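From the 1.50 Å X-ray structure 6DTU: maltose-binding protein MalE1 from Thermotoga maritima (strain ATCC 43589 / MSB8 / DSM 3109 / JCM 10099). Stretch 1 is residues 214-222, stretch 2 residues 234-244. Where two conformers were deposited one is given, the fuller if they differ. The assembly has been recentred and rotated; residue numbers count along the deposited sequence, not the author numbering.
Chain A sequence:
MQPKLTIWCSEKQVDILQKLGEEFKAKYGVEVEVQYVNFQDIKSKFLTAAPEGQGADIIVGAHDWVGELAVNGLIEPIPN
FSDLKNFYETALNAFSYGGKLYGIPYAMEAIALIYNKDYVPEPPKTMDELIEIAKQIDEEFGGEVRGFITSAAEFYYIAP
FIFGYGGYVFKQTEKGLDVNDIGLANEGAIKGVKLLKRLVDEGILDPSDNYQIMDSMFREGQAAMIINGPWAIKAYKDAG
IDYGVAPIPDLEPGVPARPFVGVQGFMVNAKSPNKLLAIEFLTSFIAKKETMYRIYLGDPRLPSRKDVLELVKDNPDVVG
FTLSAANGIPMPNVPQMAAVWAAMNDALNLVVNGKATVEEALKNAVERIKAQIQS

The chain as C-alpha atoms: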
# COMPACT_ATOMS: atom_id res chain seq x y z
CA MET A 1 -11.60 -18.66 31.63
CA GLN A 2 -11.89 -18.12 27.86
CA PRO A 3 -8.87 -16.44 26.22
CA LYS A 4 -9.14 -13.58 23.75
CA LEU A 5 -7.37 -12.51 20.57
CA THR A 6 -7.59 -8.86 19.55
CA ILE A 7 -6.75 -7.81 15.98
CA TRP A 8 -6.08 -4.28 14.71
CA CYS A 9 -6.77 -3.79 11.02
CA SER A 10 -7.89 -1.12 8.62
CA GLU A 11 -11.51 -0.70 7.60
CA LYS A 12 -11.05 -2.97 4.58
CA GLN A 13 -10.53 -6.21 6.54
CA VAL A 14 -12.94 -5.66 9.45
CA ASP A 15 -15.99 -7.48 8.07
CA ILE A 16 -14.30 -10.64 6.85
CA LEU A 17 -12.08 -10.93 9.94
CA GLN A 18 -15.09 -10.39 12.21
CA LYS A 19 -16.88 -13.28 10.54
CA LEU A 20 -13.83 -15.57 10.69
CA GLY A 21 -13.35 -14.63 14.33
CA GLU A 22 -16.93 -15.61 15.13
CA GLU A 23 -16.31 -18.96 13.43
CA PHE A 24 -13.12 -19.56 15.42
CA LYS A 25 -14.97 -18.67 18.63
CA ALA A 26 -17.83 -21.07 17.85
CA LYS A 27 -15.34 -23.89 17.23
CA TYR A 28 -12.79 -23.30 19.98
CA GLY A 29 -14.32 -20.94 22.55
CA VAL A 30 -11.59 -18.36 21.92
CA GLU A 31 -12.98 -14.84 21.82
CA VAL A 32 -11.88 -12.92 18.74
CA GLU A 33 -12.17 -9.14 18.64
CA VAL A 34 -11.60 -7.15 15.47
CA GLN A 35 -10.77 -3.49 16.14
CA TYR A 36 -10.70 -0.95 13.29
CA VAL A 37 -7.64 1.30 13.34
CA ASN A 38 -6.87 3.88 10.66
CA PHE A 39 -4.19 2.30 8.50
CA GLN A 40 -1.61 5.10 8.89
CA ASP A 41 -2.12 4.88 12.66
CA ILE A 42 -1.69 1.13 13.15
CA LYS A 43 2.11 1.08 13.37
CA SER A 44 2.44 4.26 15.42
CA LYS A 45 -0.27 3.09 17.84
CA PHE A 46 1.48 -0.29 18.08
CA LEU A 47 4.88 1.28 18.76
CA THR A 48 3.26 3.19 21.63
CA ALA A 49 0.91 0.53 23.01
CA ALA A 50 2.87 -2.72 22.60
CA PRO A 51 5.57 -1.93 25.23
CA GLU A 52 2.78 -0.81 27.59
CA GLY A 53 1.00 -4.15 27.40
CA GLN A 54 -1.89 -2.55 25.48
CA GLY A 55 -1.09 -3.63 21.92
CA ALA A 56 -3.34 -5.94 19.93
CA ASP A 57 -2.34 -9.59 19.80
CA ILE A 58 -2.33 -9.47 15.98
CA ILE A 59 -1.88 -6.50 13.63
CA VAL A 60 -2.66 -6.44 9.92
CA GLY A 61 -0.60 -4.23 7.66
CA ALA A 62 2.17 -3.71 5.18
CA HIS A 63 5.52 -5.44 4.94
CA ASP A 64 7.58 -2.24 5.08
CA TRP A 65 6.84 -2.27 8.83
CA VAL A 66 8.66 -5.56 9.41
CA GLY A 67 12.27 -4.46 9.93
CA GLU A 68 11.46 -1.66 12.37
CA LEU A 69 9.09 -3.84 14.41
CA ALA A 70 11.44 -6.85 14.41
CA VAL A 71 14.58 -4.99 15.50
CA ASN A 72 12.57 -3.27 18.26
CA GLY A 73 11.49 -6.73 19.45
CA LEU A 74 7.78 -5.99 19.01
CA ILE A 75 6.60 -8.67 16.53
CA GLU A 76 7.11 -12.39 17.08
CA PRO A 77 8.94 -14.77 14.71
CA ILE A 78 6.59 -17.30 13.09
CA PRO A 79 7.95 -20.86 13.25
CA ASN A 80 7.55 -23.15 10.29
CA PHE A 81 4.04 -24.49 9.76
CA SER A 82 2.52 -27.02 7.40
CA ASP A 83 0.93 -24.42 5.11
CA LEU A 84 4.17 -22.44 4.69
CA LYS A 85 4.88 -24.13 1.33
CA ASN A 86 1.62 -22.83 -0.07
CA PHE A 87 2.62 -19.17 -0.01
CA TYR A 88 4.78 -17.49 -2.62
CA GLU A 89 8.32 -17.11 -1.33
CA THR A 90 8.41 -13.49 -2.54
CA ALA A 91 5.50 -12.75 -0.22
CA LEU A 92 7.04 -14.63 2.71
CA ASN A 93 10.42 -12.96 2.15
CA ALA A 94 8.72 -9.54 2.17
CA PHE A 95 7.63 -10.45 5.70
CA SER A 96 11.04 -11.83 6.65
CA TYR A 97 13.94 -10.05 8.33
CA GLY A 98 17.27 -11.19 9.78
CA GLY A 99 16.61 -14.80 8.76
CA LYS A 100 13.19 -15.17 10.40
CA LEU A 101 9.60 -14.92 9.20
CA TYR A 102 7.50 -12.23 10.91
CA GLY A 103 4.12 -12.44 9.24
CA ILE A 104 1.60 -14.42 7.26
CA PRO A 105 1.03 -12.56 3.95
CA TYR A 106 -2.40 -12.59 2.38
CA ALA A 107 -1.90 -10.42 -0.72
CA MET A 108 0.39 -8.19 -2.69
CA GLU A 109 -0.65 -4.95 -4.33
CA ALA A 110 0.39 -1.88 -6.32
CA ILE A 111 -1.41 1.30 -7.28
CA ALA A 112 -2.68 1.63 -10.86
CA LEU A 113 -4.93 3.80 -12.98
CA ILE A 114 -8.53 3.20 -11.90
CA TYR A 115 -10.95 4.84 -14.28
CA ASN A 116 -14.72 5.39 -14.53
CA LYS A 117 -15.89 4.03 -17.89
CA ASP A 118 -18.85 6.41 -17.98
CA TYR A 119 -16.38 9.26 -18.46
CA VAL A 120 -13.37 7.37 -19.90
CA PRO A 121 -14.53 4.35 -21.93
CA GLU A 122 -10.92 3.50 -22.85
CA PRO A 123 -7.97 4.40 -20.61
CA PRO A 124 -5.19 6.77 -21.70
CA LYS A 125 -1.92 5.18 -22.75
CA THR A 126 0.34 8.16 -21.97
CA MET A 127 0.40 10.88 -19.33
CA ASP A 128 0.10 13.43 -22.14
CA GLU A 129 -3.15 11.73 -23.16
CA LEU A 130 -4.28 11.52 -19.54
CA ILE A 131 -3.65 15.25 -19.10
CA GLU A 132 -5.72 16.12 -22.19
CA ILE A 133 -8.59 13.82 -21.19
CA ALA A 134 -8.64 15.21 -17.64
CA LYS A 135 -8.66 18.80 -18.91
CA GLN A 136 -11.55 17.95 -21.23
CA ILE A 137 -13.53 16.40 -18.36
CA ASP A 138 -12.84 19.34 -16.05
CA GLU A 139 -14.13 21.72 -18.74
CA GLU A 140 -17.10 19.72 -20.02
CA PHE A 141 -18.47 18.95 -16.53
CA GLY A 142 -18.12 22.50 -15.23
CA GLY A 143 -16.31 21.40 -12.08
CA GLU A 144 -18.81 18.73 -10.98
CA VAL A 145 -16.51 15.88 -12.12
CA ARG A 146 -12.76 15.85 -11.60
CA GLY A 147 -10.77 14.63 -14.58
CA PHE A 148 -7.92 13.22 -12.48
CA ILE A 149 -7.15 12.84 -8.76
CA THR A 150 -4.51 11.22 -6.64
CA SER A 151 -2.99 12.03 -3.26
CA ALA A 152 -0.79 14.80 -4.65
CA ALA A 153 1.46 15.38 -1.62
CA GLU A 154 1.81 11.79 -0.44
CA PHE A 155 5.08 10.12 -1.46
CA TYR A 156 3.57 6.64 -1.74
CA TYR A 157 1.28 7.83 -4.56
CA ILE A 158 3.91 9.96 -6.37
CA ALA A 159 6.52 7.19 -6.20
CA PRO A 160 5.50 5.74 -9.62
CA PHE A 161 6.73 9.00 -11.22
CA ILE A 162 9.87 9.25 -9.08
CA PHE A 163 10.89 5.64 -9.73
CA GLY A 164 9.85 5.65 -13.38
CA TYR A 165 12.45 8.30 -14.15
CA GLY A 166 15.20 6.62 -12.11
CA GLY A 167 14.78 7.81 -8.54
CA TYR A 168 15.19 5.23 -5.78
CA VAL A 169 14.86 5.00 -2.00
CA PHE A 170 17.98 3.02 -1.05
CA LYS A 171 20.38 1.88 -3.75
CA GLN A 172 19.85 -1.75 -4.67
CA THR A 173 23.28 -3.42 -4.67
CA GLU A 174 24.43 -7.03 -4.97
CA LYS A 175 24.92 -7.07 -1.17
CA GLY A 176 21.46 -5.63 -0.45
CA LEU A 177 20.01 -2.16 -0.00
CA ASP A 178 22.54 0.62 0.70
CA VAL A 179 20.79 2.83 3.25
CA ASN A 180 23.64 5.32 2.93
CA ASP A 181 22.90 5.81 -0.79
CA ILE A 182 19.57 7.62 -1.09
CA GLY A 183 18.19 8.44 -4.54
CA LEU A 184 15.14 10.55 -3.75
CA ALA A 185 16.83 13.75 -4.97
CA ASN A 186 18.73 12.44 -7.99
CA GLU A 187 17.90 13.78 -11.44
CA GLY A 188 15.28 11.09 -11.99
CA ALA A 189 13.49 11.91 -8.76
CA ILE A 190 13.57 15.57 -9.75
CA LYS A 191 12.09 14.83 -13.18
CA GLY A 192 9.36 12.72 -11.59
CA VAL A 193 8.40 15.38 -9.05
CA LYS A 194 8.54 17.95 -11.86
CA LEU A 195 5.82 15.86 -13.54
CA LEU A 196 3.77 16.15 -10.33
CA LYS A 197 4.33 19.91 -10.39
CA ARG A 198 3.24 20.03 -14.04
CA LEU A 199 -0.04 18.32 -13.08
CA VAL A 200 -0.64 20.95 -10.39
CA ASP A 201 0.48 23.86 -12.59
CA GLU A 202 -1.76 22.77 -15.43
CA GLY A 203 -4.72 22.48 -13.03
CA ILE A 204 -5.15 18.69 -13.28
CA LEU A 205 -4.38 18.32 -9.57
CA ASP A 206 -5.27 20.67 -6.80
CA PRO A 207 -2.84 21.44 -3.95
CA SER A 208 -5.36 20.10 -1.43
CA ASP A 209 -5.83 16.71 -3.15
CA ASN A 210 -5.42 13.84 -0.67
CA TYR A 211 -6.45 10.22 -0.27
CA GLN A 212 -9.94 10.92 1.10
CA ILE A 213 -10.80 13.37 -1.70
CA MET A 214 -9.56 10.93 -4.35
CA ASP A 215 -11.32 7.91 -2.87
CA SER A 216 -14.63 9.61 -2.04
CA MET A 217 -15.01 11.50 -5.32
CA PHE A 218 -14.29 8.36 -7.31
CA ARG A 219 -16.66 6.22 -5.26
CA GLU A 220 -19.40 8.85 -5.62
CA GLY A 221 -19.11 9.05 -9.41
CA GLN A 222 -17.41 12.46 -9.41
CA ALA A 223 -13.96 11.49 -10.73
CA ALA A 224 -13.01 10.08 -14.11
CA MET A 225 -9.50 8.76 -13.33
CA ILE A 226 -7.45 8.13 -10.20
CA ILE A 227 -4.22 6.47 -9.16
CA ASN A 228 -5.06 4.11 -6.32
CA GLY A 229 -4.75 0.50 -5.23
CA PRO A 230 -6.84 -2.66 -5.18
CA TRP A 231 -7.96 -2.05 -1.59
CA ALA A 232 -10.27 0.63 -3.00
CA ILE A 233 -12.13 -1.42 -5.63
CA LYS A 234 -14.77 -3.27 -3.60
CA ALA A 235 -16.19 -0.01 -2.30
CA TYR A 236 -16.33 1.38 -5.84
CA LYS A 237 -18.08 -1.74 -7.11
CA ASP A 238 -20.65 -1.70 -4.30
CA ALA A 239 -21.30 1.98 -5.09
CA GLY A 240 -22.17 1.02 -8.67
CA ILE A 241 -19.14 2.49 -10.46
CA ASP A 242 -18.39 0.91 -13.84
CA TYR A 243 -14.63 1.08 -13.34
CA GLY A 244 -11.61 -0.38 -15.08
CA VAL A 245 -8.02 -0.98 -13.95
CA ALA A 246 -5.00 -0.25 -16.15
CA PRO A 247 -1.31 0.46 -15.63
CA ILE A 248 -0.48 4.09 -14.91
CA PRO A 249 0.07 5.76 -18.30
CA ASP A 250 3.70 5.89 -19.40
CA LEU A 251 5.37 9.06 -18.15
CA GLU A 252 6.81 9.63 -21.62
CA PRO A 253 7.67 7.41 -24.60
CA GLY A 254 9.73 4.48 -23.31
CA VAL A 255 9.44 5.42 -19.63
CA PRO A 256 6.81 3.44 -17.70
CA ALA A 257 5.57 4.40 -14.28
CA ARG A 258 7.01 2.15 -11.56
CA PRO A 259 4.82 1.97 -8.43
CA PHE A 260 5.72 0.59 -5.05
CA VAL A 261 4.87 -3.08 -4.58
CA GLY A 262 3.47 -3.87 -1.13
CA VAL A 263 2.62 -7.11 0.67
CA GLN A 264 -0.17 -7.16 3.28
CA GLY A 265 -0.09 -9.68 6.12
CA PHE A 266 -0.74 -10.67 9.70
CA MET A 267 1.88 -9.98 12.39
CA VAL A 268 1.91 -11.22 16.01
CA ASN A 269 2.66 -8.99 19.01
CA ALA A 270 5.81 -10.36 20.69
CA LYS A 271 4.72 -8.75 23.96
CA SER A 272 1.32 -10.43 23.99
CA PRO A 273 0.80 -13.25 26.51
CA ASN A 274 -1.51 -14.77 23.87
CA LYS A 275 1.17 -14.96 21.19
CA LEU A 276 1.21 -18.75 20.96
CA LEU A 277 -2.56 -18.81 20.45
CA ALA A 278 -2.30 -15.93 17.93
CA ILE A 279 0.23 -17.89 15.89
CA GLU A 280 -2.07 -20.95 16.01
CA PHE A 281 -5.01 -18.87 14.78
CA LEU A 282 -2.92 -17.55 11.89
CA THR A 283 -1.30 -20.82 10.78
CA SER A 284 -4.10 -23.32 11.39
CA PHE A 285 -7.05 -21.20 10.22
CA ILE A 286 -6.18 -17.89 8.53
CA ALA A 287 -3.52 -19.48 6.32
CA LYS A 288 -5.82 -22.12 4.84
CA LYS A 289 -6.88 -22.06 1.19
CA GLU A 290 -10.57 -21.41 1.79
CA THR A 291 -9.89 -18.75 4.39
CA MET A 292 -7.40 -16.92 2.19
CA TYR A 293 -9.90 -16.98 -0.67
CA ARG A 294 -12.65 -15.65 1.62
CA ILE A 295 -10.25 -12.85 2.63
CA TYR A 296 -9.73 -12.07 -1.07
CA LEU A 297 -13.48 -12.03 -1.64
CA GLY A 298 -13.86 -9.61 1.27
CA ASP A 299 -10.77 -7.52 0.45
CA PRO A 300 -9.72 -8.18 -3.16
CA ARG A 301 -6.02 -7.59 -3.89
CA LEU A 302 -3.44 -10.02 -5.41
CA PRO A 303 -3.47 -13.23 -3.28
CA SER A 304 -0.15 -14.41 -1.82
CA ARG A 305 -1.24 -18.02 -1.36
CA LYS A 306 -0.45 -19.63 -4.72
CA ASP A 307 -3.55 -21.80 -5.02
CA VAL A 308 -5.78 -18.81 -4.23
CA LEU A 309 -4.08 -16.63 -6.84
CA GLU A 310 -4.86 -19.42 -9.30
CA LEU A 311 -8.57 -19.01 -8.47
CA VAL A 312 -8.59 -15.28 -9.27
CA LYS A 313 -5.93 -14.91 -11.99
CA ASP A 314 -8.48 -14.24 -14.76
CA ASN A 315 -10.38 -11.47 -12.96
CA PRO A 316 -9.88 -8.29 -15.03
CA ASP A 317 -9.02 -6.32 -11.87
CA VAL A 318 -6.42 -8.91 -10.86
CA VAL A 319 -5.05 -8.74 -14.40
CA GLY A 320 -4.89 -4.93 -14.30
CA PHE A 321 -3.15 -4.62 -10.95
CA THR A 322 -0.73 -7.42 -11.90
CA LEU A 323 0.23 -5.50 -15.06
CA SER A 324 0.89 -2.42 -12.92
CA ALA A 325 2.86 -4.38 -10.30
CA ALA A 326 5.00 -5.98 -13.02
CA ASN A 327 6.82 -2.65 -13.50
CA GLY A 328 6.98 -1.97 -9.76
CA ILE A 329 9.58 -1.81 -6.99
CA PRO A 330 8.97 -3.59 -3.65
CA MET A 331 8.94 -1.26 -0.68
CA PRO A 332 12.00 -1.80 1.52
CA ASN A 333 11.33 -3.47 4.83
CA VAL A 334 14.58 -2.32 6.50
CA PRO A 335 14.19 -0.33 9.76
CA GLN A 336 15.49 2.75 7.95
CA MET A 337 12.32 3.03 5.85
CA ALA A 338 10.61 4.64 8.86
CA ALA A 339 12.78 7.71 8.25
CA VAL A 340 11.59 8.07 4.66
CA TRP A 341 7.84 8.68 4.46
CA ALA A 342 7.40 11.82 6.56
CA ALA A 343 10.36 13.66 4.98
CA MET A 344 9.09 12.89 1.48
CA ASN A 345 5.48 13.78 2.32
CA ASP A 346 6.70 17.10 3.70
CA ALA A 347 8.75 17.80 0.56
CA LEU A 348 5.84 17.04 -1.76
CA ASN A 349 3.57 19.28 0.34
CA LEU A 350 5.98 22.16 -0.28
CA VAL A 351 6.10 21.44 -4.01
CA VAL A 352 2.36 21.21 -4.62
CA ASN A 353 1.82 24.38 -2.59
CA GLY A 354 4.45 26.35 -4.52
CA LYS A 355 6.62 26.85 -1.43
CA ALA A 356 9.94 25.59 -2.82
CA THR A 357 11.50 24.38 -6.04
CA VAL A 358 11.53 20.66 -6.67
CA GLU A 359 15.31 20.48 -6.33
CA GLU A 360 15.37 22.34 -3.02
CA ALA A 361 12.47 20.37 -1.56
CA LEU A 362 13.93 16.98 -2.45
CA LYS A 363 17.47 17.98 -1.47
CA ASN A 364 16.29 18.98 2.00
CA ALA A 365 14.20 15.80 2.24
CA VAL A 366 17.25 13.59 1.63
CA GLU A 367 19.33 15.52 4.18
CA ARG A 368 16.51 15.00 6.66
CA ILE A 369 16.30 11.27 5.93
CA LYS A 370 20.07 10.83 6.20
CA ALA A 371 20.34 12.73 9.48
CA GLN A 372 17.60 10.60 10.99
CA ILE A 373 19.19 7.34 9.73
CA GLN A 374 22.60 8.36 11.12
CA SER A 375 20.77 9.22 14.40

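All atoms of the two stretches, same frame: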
# COMPACT_ATOMS: atom_id res chain seq x y z
N MET A 214 -9.64 11.82 -3.20
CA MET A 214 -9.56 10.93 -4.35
C MET A 214 -10.56 9.78 -4.22
O MET A 214 -11.33 9.49 -5.15
CB MET A 214 -8.15 10.37 -4.45
CG MET A 214 -8.10 9.16 -5.39
SD MET A 214 -6.49 8.41 -5.59
CE MET A 214 -6.09 7.90 -3.90
N ASP A 215 -10.53 9.11 -3.08
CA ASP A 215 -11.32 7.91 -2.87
C ASP A 215 -12.81 8.22 -2.89
O ASP A 215 -13.59 7.55 -3.58
CB ASP A 215 -10.90 7.33 -1.52
CG ASP A 215 -11.33 5.88 -1.32
OD1 ASP A 215 -11.29 5.09 -2.28
OD2 ASP A 215 -11.65 5.53 -0.18
N SER A 216 -13.22 9.25 -2.15
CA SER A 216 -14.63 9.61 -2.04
C SER A 216 -15.20 10.13 -3.36
O SER A 216 -16.29 9.75 -3.76
CB SER A 216 -14.87 10.61 -0.91
OG SER A 216 -14.22 11.82 -1.17
N MET A 217 -14.48 11.03 -4.04
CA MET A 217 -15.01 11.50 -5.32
C MET A 217 -15.14 10.36 -6.32
O MET A 217 -16.13 10.27 -7.05
CB MET A 217 -14.18 12.66 -5.86
CG MET A 217 -14.20 13.88 -4.95
SD MET A 217 -13.49 15.33 -5.73
CE MET A 217 -14.69 15.64 -7.03
N PHE A 218 -14.16 9.45 -6.36
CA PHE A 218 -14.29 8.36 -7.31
C PHE A 218 -15.45 7.45 -6.95
O PHE A 218 -16.26 7.11 -7.81
CB PHE A 218 -13.00 7.56 -7.45
CG PHE A 218 -13.01 6.63 -8.63
CD1 PHE A 218 -12.66 7.08 -9.88
CD2 PHE A 218 -13.44 5.32 -8.48
CE1 PHE A 218 -12.70 6.22 -10.99
CE2 PHE A 218 -13.48 4.46 -9.57
CZ PHE A 218 -13.11 4.92 -10.83
N ARG A 219 -15.58 7.11 -5.67
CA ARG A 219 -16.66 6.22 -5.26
C ARG A 219 -18.02 6.84 -5.54
O ARG A 219 -18.97 6.12 -5.86
CB ARG A 219 -16.50 5.93 -3.78
CG ARG A 219 -17.48 4.92 -3.21
CD ARG A 219 -17.30 4.79 -1.71
NE ARG A 219 -17.70 6.03 -1.05
CZ ARG A 219 -16.92 6.81 -0.30
NH1 ARG A 219 -15.66 6.49 -0.06
NH2 ARG A 219 -17.43 7.92 0.21
N GLU A 220 -18.13 8.16 -5.44
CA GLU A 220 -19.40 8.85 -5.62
C GLU A 220 -19.67 9.26 -7.06
O GLU A 220 -20.64 9.99 -7.32
CB GLU A 220 -19.54 10.02 -4.65
CG GLU A 220 -19.39 9.61 -3.19
CD GLU A 220 -19.44 10.78 -2.25
OE1 GLU A 220 -19.31 11.93 -2.71
OE2 GLU A 220 -19.60 10.55 -1.03
N GLY A 221 -18.87 8.78 -8.01
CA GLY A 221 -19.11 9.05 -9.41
C GLY A 221 -18.69 10.42 -9.88
O GLY A 221 -19.14 10.87 -10.95
N GLN A 222 -17.81 11.09 -9.13
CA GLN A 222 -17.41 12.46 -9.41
C GLN A 222 -15.96 12.56 -9.88
O GLN A 222 -15.40 13.66 -9.85
CB GLN A 222 -17.65 13.36 -8.20
CG GLN A 222 -19.09 13.38 -7.71
CD GLN A 222 -19.23 14.15 -6.42
OE1 GLN A 222 -18.61 13.83 -5.41
NE2 GLN A 222 -20.05 15.20 -6.45
N LYS A 234 -13.50 -2.72 -4.06
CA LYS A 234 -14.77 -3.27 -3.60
C LYS A 234 -15.76 -2.17 -3.27
O LYS A 234 -16.93 -2.25 -3.63
CB LYS A 234 -14.57 -4.18 -2.39
CG LYS A 234 -15.87 -4.86 -1.97
CD LYS A 234 -15.68 -5.81 -0.81
CE LYS A 234 -16.90 -6.72 -0.63
NZ LYS A 234 -18.18 -5.97 -0.47
N ALA A 235 -15.29 -1.11 -2.62
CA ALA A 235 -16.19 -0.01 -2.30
C ALA A 235 -16.71 0.66 -3.57
O ALA A 235 -17.88 1.08 -3.64
CB ALA A 235 -15.49 1.00 -1.39
N TYR A 236 -15.87 0.77 -4.60
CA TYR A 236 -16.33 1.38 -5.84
C TYR A 236 -17.37 0.50 -6.53
O TYR A 236 -18.37 0.99 -7.07
CB TYR A 236 -15.16 1.67 -6.79
CG TYR A 236 -14.06 2.54 -6.26
CD1 TYR A 236 -14.27 3.46 -5.23
CD2 TYR A 236 -12.78 2.43 -6.78
CE1 TYR A 236 -13.23 4.25 -4.75
CE2 TYR A 236 -11.73 3.22 -6.32
CZ TYR A 236 -11.97 4.13 -5.30
OH TYR A 236 -10.91 4.89 -4.83
N LYS A 237 -17.15 -0.81 -6.49
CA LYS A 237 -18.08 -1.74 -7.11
C LYS A 237 -19.42 -1.72 -6.39
O LYS A 237 -20.48 -1.62 -7.02
CB LYS A 237 -17.44 -3.14 -7.09
CG LYS A 237 -18.19 -4.22 -7.84
CD LYS A 237 -17.57 -5.57 -7.52
CE LYS A 237 -16.97 -6.22 -8.75
NZ LYS A 237 -18.03 -6.74 -9.66
N ASP A 238 -19.40 -1.73 -5.05
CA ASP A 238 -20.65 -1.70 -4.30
C ASP A 238 -21.41 -0.39 -4.51
O ASP A 238 -22.64 -0.35 -4.41
CB ASP A 238 -20.37 -1.94 -2.82
CG ASP A 238 -19.86 -3.35 -2.53
OD1 ASP A 238 -19.98 -4.24 -3.40
OD2 ASP A 238 -19.32 -3.57 -1.42
N ALA A 239 -20.69 0.68 -4.80
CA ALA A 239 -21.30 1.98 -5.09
C ALA A 239 -21.83 2.07 -6.51
O ALA A 239 -22.36 3.13 -6.89
CB ALA A 239 -20.27 3.09 -4.90
N GLY A 240 -21.64 1.04 -7.32
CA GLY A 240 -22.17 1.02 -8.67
C GLY A 240 -21.32 1.66 -9.73
O GLY A 240 -21.83 1.95 -10.82
N ILE A 241 -20.03 1.89 -9.46
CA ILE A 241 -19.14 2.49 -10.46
C ILE A 241 -18.74 1.43 -11.47
O ILE A 241 -18.30 0.33 -11.10
CB ILE A 241 -17.90 3.09 -9.79
CG1 ILE A 241 -18.30 4.11 -8.73
CG2 ILE A 241 -16.96 3.73 -10.83
CD1 ILE A 241 -19.04 5.30 -9.32
N ASP A 242 -18.87 1.76 -12.76
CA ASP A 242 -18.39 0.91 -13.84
C ASP A 242 -16.94 1.30 -14.10
O ASP A 242 -16.62 2.09 -14.99
CB ASP A 242 -19.28 1.11 -15.07
CG ASP A 242 -18.93 0.18 -16.22
OD1 ASP A 242 -18.13 -0.76 -16.03
OD2 ASP A 242 -19.49 0.38 -17.32
N TYR A 243 -16.04 0.72 -13.31
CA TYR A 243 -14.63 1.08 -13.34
C TYR A 243 -13.81 0.05 -14.11
O TYR A 243 -14.19 -1.12 -14.27
CB TYR A 243 -14.08 1.17 -11.91
CG TYR A 243 -14.07 -0.19 -11.26
CD1 TYR A 243 -12.94 -1.00 -11.32
CD2 TYR A 243 -15.20 -0.69 -10.65
CE1 TYR A 243 -12.95 -2.27 -10.77
CE2 TYR A 243 -15.21 -1.93 -10.08
CZ TYR A 243 -14.09 -2.73 -10.15
OH TYR A 243 -14.12 -3.99 -9.60
N GLY A 244 -12.64 0.50 -14.58
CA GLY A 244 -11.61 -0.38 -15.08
C GLY A 244 -10.30 -0.13 -14.35
O GLY A 244 -10.15 0.85 -13.62
O HOH W 1 -21.60 6.02 -6.64

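A single tyrosine can serve a helix contact twice, its ring packing while its hydroxyl bonds, and maltose-binding protein MalE1 offers a compact example. The helical parts of the two stretches, 214-219 and 234-238, point the same way within 27°, their axes approaching to 9.8 Å, and the backbones come near each other where the CA atoms of Arg219 and Tyr236 lie 4.9 Å apart.

Along stretch 2, Lys234 lies out of reach of stretch 1; its NZ forms a salt bridge with Asp238 OD2 (2.8 Å), one turn on. Ala235 is the first to touch: its small CB lies 4.2 Å from Arg219 CD, against the aliphatic part of the arginine. Tyr236 is the centre of the contact. Its CA-to-CB bond points sideways, but the ring reaches across, and its OH donates a hydrogen bond to Asp215 OD1 at 2.6 Å, a short bond as suits a phenol facing a carboxylate. Below that polar tip, Phe218 presents its edge to the face of the Tyr236 ring, with centroids 4.6 Å apart and planes at 58°, while Arg219 CB sits at the tyrosine's edge, 3.6 Å from Tyr236 CD1.

Both helices then end. Ala239 packs its CB 3.4 Å from Arg219 O, and one water ties the termini together by donating to Arg219 O (2.7 Å) and to Ala239 O (3.0 Å); both carbonyl oxygens are acceptors, and the water supplies a donor to each. Gly240, at positive phi, completes a Schellman motif in which Ile241 N bonds back to Tyr236 O. The turn delivers Ile241 toward stretch 1: its CG2 lies 3.8 Å from Phe218 CE2, and its CD1 3.7 Å from Gly221 N. Asp242 points away. Finally Tyr243 sets its CB at the edge of the phenylalanine ring, 4.0 Å from Phe218 CZ, while its own ring leads away.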